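Protein TP_0956 (Treponema pallidum subsp. pallidum, PDB 3U64) is a tetratricopeptide-repeat lipoprotein that probably serves as the T-component of a TRAP transporter, perhaps by binding partner proteins involved in ligand uptake. Local coordinates at residues A88-E93 / Q285-W290; D240-Y245 / L263-A268. One frame throughout, in Å; residues are numbered along the deposited sequence.

Contact 1. Residues A88-E93 / Q285-W290; sequences AQYLPE and QKRARW. With SO4 (sulfate ion), chain B.
Gln89, near the end of helix 66-89, meets Arg287 with the end of its side chain, the two chains crossing at about a right angle and the amide and guanidinium planes 65° apart. Its backbone O lies 3.8 Å from Trp290 CZ2. Tyr90, next in sequence, is the residue most covered by the other segment. Its ring atom CD1 sits over one face of the Trp290 indole, offset toward the rim and 3.6 Å from CD1 of that residue. The planes are inclined by 35°, an oblique aromatic pair. In Trp290, chi1 carries CG toward Tyr90, anti to the backbone N (-180°), and chi2 near a right angle turns the ring; the indole also stacks on His294. Farther out, the phenol OH reaches the helix backbone, 3.2 Å from Arg287 CA, while Tyr90 CE2 lies 4.1 Å from Lys286 CE. On the same helix, Arg289 NH1 gives a hydrogen bond of 2.6 Å to O1 of a sulfate, probably from the crystallisation liquor, whose O3 is 3.5 Å from Lys286 CE. The arrangement is a surface contact between a helix end and the side of a distant helix, bringing together remote parts of an all-helical fold of the TPR clan.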
loop_
_atom_site.group_PDB
_atom_site.type_symbol
_atom_site.label_atom_id
_atom_site.label_comp_id
_atom_site.label_asym_id
_atom_site.label_seq_id
_atom_site.Cartn_x
_atom_site.Cartn_y
_atom_site.Cartn_z
ATOM N N ALA A 88 -6.157 -12.360 -10.355
ATOM C CA ALA A 88 -7.521 -12.759 -10.663
ATOM C C ALA A 88 -7.538 -14.169 -11.255
ATOM O O ALA A 88 -8.442 -14.960 -10.977
ATOM C CB ALA A 88 -8.152 -11.782 -11.639
ATOM N N GLN A 89 -6.536 -14.475 -12.075
ATOM C CA GLN A 89 -6.483 -15.756 -12.762
ATOM C C GLN A 89 -6.267 -16.904 -11.790
ATOM O O GLN A 89 -6.630 -18.043 -12.076
ATOM C CB GLN A 89 -5.373 -15.760 -13.789
ATOM C CG GLN A 89 -5.581 -14.797 -14.922
ATOM C CD GLN A 89 -4.797 -15.210 -16.143
ATOM O OE1 GLN A 89 -4.756 -16.394 -16.490
ATOM N NE2 GLN A 89 -4.154 -14.246 -16.796
ATOM N N TYR A 90 -5.679 -16.604 -10.638
ATOM C CA TYR A 90 -5.384 -17.655 -9.673
ATOM C C TYR A 90 -6.525 -17.826 -8.672
ATOM O O TYR A 90 -6.407 -18.578 -7.712
ATOM C CB TYR A 90 -4.050 -17.392 -8.959
ATOM C CG TYR A 90 -2.842 -17.265 -9.879
ATOM C CD1 TYR A 90 -2.859 -17.769 -11.175
ATOM C CD2 TYR A 90 -1.689 -16.631 -9.449
ATOM C CE1 TYR A 90 -1.751 -17.645 -12.019
ATOM C CE2 TYR A 90 -0.582 -16.504 -10.274
ATOM C CZ TYR A 90 -0.611 -17.010 -11.560
ATOM O OH TYR A 90 0.507 -16.873 -12.382
ATOM N N LEU A 91 -7.630 -17.123 -8.899
ATOM C CA LEU A 91 -8.816 -17.281 -8.067
ATOM C C LEU A 91 -9.533 -18.591 -8.398
ATOM O O LEU A 91 -9.388 -19.128 -9.507
ATOM C CB LEU A 91 -9.787 -16.117 -8.261
ATOM C CG LEU A 91 -9.443 -14.694 -7.822
ATOM C CD1 LEU A 91 -10.543 -13.781 -8.334
ATOM C CD2 LEU A 91 -9.307 -14.556 -6.304
ATOM N N PRO A 92 -10.311 -19.110 -7.428
ATOM C CA PRO A 92 -11.125 -20.327 -7.560
ATOM C C PRO A 92 -12.394 -20.118 -8.394
ATOM O O PRO A 92 -12.963 -19.026 -8.388
ATOM C CB PRO A 92 -11.523 -20.651 -6.108
ATOM C CG PRO A 92 -10.663 -19.796 -5.242
ATOM C CD PRO A 92 -10.341 -18.584 -6.053
ATOM N N GLU A 93 -12.814 -21.168 -9.092
ATOM C CA GLU A 93 -14.072 -21.219 -9.845
ATOM C C GLU A 93 -15.268 -20.483 -9.235
ATOM O O GLU A 93 -15.998 -19.785 -9.938
ATOM C CB GLU A 93 -14.480 -22.680 -10.050
ATOM C CG GLU A 93 -13.557 -23.439 -10.958
ATOM C CD GLU A 93 -13.504 -22.826 -12.335
ATOM O OE1 GLU A 93 -14.461 -22.106 -12.699
ATOM O OE2 GLU A 93 -12.506 -23.057 -13.046
ATOM N N GLN A 285 7.513 -17.462 -13.948
ATOM C CA GLN A 285 7.618 -18.828 -13.459
ATOM C C GLN A 285 6.409 -19.233 -12.603
ATOM O O GLN A 285 5.980 -20.381 -12.658
ATOM C CB GLN A 285 8.955 -19.066 -12.757
ATOM C CG GLN A 285 10.129 -18.905 -13.711
ATOM C CD GLN A 285 11.441 -19.360 -13.108
ATOM O OE1 GLN A 285 11.734 -19.082 -11.947
ATOM N NE2 GLN A 285 12.245 -20.057 -13.903
ATOM N N LYS A 286 5.861 -18.294 -11.828
ATOM C CA LYS A 286 4.589 -18.536 -11.140
ATOM C C LYS A 286 3.509 -18.932 -12.136
ATOM O O LYS A 286 2.732 -19.847 -11.883
ATOM C CB LYS A 286 4.107 -17.299 -10.382
ATOM C CG LYS A 286 4.839 -17.007 -9.103
ATOM C CD LYS A 286 4.051 -16.023 -8.249
ATOM C CE LYS A 286 2.725 -16.627 -7.780
ATOM N NZ LYS A 286 1.966 -15.716 -6.866
ATOM N N ARG A 287 3.460 -18.231 -13.268
ATOM C CA ARG A 287 2.477 -18.541 -14.299
ATOM C C ARG A 287 2.667 -19.942 -14.938
ATOM O O ARG A 287 1.702 -20.666 -15.150
ATOM C CB ARG A 287 2.476 -17.456 -15.370
ATOM C CG ARG A 287 1.508 -17.740 -16.491
ATOM C CD ARG A 287 0.424 -16.689 -16.580
ATOM N NE ARG A 287 -0.494 -17.000 -17.672
ATOM C CZ ARG A 287 -1.707 -17.518 -17.507
ATOM N NH1 ARG A 287 -2.168 -17.768 -16.287
ATOM N NH2 ARG A 287 -2.465 -17.775 -18.566
ATOM N N ALA A 288 3.911 -20.312 -15.243
ATOM C CA ALA A 288 4.224 -21.635 -15.780
ATOM C C ALA A 288 3.893 -22.749 -14.778
ATOM O O ALA A 288 3.363 -23.785 -15.148
ATOM C CB ALA A 288 5.709 -21.708 -16.195
ATOM N N ARG A 289 4.201 -22.527 -13.511
ATOM C CA ARG A 289 3.798 -23.467 -12.466
ATOM C C ARG A 289 2.277 -23.674 -12.443
ATOM O O ARG A 289 1.795 -24.803 -12.315
ATOM C CB ARG A 289 4.265 -22.966 -11.104
ATOM C CG ARG A 289 5.243 -23.879 -10.405
ATOM C CD ARG A 289 5.985 -23.138 -9.300
ATOM N NE ARG A 289 7.350 -22.810 -9.715
ATOM C CZ ARG A 289 7.925 -21.612 -9.586
ATOM N NH1 ARG A 289 7.265 -20.597 -9.040
ATOM N NH2 ARG A 289 9.172 -21.433 -9.998
ATOM N N TRP A 290 1.521 -22.586 -12.567
ATOM C CA TRP A 290 0.062 -22.685 -12.588
ATOM C C TRP A 290 -0.442 -23.464 -13.812
ATOM O O TRP A 290 -1.306 -24.322 -13.699
ATOM C CB TRP A 290 -0.542 -21.292 -12.576
ATOM C CG TRP A 290 -2.023 -21.262 -12.588
ATOM C CD1 TRP A 290 -2.852 -21.339 -11.507
ATOM C CD2 TRP A 290 -2.869 -21.100 -13.732
ATOM N NE1 TRP A 290 -4.163 -21.251 -11.909
ATOM C CE2 TRP A 290 -4.202 -21.107 -13.271
ATOM C CE3 TRP A 290 -2.630 -20.958 -15.103
ATOM C CZ2 TRP A 290 -5.296 -20.978 -14.135
ATOM C CZ3 TRP A 290 -3.719 -20.837 -15.964
ATOM C CH2 TRP A 290 -5.034 -20.844 -15.476
HETATM S S SO4 B . 4.148 -20.668 -6.592
HETATM O O1 SO4 B . 5.316 -21.084 -7.360
HETATM O O2 SO4 B . 4.556 -19.671 -5.603
HETATM O O3 SO4 B . 3.168 -20.094 -7.509
HETATM O O4 SO4 B . 3.557 -21.821 -5.916
#

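Contact 2. Residues D240-Y245 / L263-A268; sequences DHHITY and LDRALA
His242 and Arg265 both start with CG anti to the carbonyl carbon (chi1 -60° in the histidine), which brings each CG to its place, and the second torsion of the imidazole turns its face to Arg265 CB. Arg265 CB lies over one face of the His242 ring, 3.7 Å from its centroid and only 15° from the ring normal, a CH-pi contact. The arginine then bends at chi3, and its guanidinium plane is inclined to the imidazole, with His242 ND1 near the guanidinium edge. On the opposite face of the same ring lies His241 NE2, so that the imidazole is held between its sequence neighbour and the arginine. Arg265 NE is buried here without a polar partner in the model.

Next to this pair the contact becomes apolar. Ala266 CB touches His242 CB at 3.9 Å and also meets Ile243 CG1. The latter lies 4.1 Å from Leu263 CD2, the two side chains crossing at about a right angle. The small alanine suits the close backbone approach, 5.5 Å between the CA atoms of His242 and Ala266. Away from the interface, Thr244 OG1 and Thr244 N both donate to Asp240 O, from opposite faces of its carbonyl plane.

The segments run nearly antiparallel, at 162° with axes 8.1 Å apart, as in the helical hairpins of tetratricopeptide repeats. Helix 278-293 packs against both partners, with Ser284 touching Ile243 and Leu291 and Lys292 touching Leu263, while helix 196-211 meets helix 240-250 at Thr244 through Thr206 and Lys207.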
loop_
_atom_site.group_PDB
_atom_site.type_symbol
_atom_site.label_atom_id
_atom_site.label_comp_id
_atom_site.label_asym_id
_atom_site.label_seq_id
_atom_site.Cartn_x
_atom_site.Cartn_y
_atom_site.Cartn_z
ATOM N N ASP A 240 9.367 -16.428 -20.832
ATOM C CA ASP A 240 8.152 -16.019 -21.536
ATOM C C ASP A 240 7.985 -16.632 -22.898
ATOM O O ASP A 240 6.870 -16.957 -23.287
ATOM C CB ASP A 240 8.078 -14.499 -21.654
ATOM C CG ASP A 240 7.648 -13.859 -20.365
ATOM O OD1 ASP A 240 6.586 -14.262 -19.838
ATOM O OD2 ASP A 240 8.382 -12.993 -19.857
ATOM N N HIS A 241 9.071 -16.777 -23.644
ATOM C CA HIS A 241 8.914 -17.370 -24.958
ATOM C C HIS A 241 8.536 -18.841 -24.830
ATOM O O HIS A 241 7.757 -19.333 -25.626
ATOM C CB HIS A 241 10.116 -17.113 -25.884
ATOM C CG HIS A 241 11.340 -17.908 -25.554
ATOM N ND1 HIS A 241 12.181 -17.586 -24.514
ATOM C CD2 HIS A 241 11.900 -18.974 -26.172
ATOM C CE1 HIS A 241 13.189 -18.439 -24.484
ATOM N NE2 HIS A 241 13.041 -19.293 -25.478
ATOM N N HIS A 242 9.036 -19.525 -23.794
ATOM C CA HIS A 242 8.629 -20.918 -23.533
ATOM C C HIS A 242 7.139 -20.996 -23.190
ATOM O O HIS A 242 6.415 -21.852 -23.711
ATOM C CB HIS A 242 9.466 -21.580 -22.413
ATOM C CG HIS A 242 10.936 -21.639 -22.706
ATOM N ND1 HIS A 242 11.468 -22.425 -23.711
ATOM C CD2 HIS A 242 11.987 -20.995 -22.140
ATOM C CE1 HIS A 242 12.779 -22.265 -23.746
ATOM N NE2 HIS A 242 13.121 -21.399 -22.808
ATOM N N ILE A 243 6.687 -20.098 -22.317
ATOM C CA ILE A 243 5.282 -20.052 -21.905
ATOM C C ILE A 243 4.363 -19.723 -23.088
ATOM O O ILE A 243 3.319 -20.347 -23.278
ATOM C CB ILE A 243 5.069 -19.031 -20.779
ATOM C CG1 ILE A 243 5.785 -19.528 -19.516
ATOM C CG2 ILE A 243 3.549 -18.779 -20.555
ATOM C CD1 ILE A 243 5.827 -18.533 -18.389
ATOM N N THR A 244 4.768 -18.752 -23.898
ATOM C CA THR A 244 4.015 -18.430 -25.100
ATOM C C THR A 244 3.865 -19.654 -26.017
ATOM O O THR A 244 2.768 -19.942 -26.507
ATOM C CB THR A 244 4.649 -17.254 -25.844
ATOM O OG1 THR A 244 4.519 -16.064 -25.041
ATOM C CG2 THR A 244 3.980 -17.058 -27.219
ATOM N N TYR A 245 4.955 -20.390 -26.222
ATOM C CA TYR A 245 4.896 -21.609 -27.025
ATOM C C TYR A 245 3.864 -22.592 -26.471
ATOM O O TYR A 245 3.022 -23.112 -27.209
ATOM C CB TYR A 245 6.266 -22.278 -27.098
ATOM C CG TYR A 245 6.304 -23.448 -28.051
ATOM C CD1 TYR A 245 6.278 -23.245 -29.427
ATOM C CD2 TYR A 245 6.357 -24.760 -27.580
ATOM C CE1 TYR A 245 6.304 -24.314 -30.314
ATOM C CE2 TYR A 245 6.383 -25.841 -28.459
ATOM C CZ TYR A 245 6.358 -25.607 -29.829
ATOM O OH TYR A 245 6.384 -26.655 -30.722
ATOM N N LEU A 263 7.242 -25.742 -20.724
ATOM C CA LEU A 263 7.118 -25.236 -19.354
ATOM C C LEU A 263 8.243 -25.736 -18.453
ATOM O O LEU A 263 8.659 -25.044 -17.518
ATOM C CB LEU A 263 5.762 -25.597 -18.753
ATOM C CG LEU A 263 4.554 -25.027 -19.504
ATOM C CD1 LEU A 263 3.237 -25.476 -18.860
ATOM C CD2 LEU A 263 4.638 -23.509 -19.570
ATOM N N ASP A 264 8.739 -26.934 -18.729
ATOM C CA ASP A 264 9.901 -27.421 -17.991
ATOM C C ASP A 264 11.107 -26.540 -18.302
ATOM O O ASP A 264 11.918 -26.243 -17.428
ATOM C CB ASP A 264 10.206 -28.876 -18.329
ATOM C CG ASP A 264 9.305 -29.848 -17.585
ATOM O OD1 ASP A 264 8.648 -29.430 -16.609
ATOM O OD2 ASP A 264 9.259 -31.033 -17.977
ATOM N N ARG A 265 11.217 -26.117 -19.553
ATOM C CA ARG A 265 12.261 -25.172 -19.919
ATOM C C ARG A 265 12.079 -23.810 -19.229
ATOM O O ARG A 265 13.042 -23.263 -18.711
ATOM C CB ARG A 265 12.376 -25.049 -21.436
ATOM C CG ARG A 265 12.995 -26.292 -22.055
ATOM C CD ARG A 265 13.316 -26.107 -23.517
ATOM N NE ARG A 265 12.116 -26.184 -24.341
ATOM C CZ ARG A 265 11.884 -27.130 -25.248
ATOM N NH1 ARG A 265 12.781 -28.089 -25.464
ATOM N NH2 ARG A 265 10.752 -27.108 -25.943
ATOM N N ALA A 266 10.851 -23.290 -19.188
ATOM C CA ALA A 266 10.575 -22.040 -18.459
ATOM C C ALA A 266 10.990 -22.152 -16.999
ATOM O O ALA A 266 11.547 -21.219 -16.442
ATOM C CB ALA A 266 9.093 -21.654 -18.550
ATOM N N LEU A 267 10.714 -23.298 -16.388
ATOM C CA LEU A 267 11.008 -23.510 -14.966
ATOM C C LEU A 267 12.466 -23.884 -14.653
ATOM O O LEU A 267 12.865 -23.889 -13.495
ATOM C CB LEU A 267 10.060 -24.570 -14.383
ATOM C CG LEU A 267 8.584 -24.139 -14.398
ATOM C CD1 LEU A 267 7.661 -25.229 -13.875
ATOM C CD2 LEU A 267 8.406 -22.861 -13.602
ATOM N N ALA A 268 13.252 -24.217 -15.673
ATOM C CA ALA A 268 14.644 -24.586 -15.435
ATOM C C ALA A 268 15.508 -23.339 -15.225
ATOM O O ALA A 268 16.606 -23.411 -14.673
ATOM C CB ALA A 268 15.190 -25.450 -16.588
#

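Overall arrangement
Helix 278-293 joins the two contacts: it supplies residues 285-290 to contact 1 and follows helix 256-268, which supplies residues 263-268 to contact 2. The centres lie about 15 Å apart. Between them, Gln285 NE2 probably donates a hydrogen bond to Ala266 O at 2.9 Å. Ala288 CB packs against Ile243 CD1 and Leu267 CD2, each at 3.9 Å, thus meeting both helices of the antiparallel pair. Contact 2 joins helices close in sequence, whereas contact 1 spans 192 residues, illustrating how local helix pairing and long-range closure combine in a helical protein. A second sulfate, also probably from the crystallisation liquor, lies about 4 Å from the Gln89 side chain.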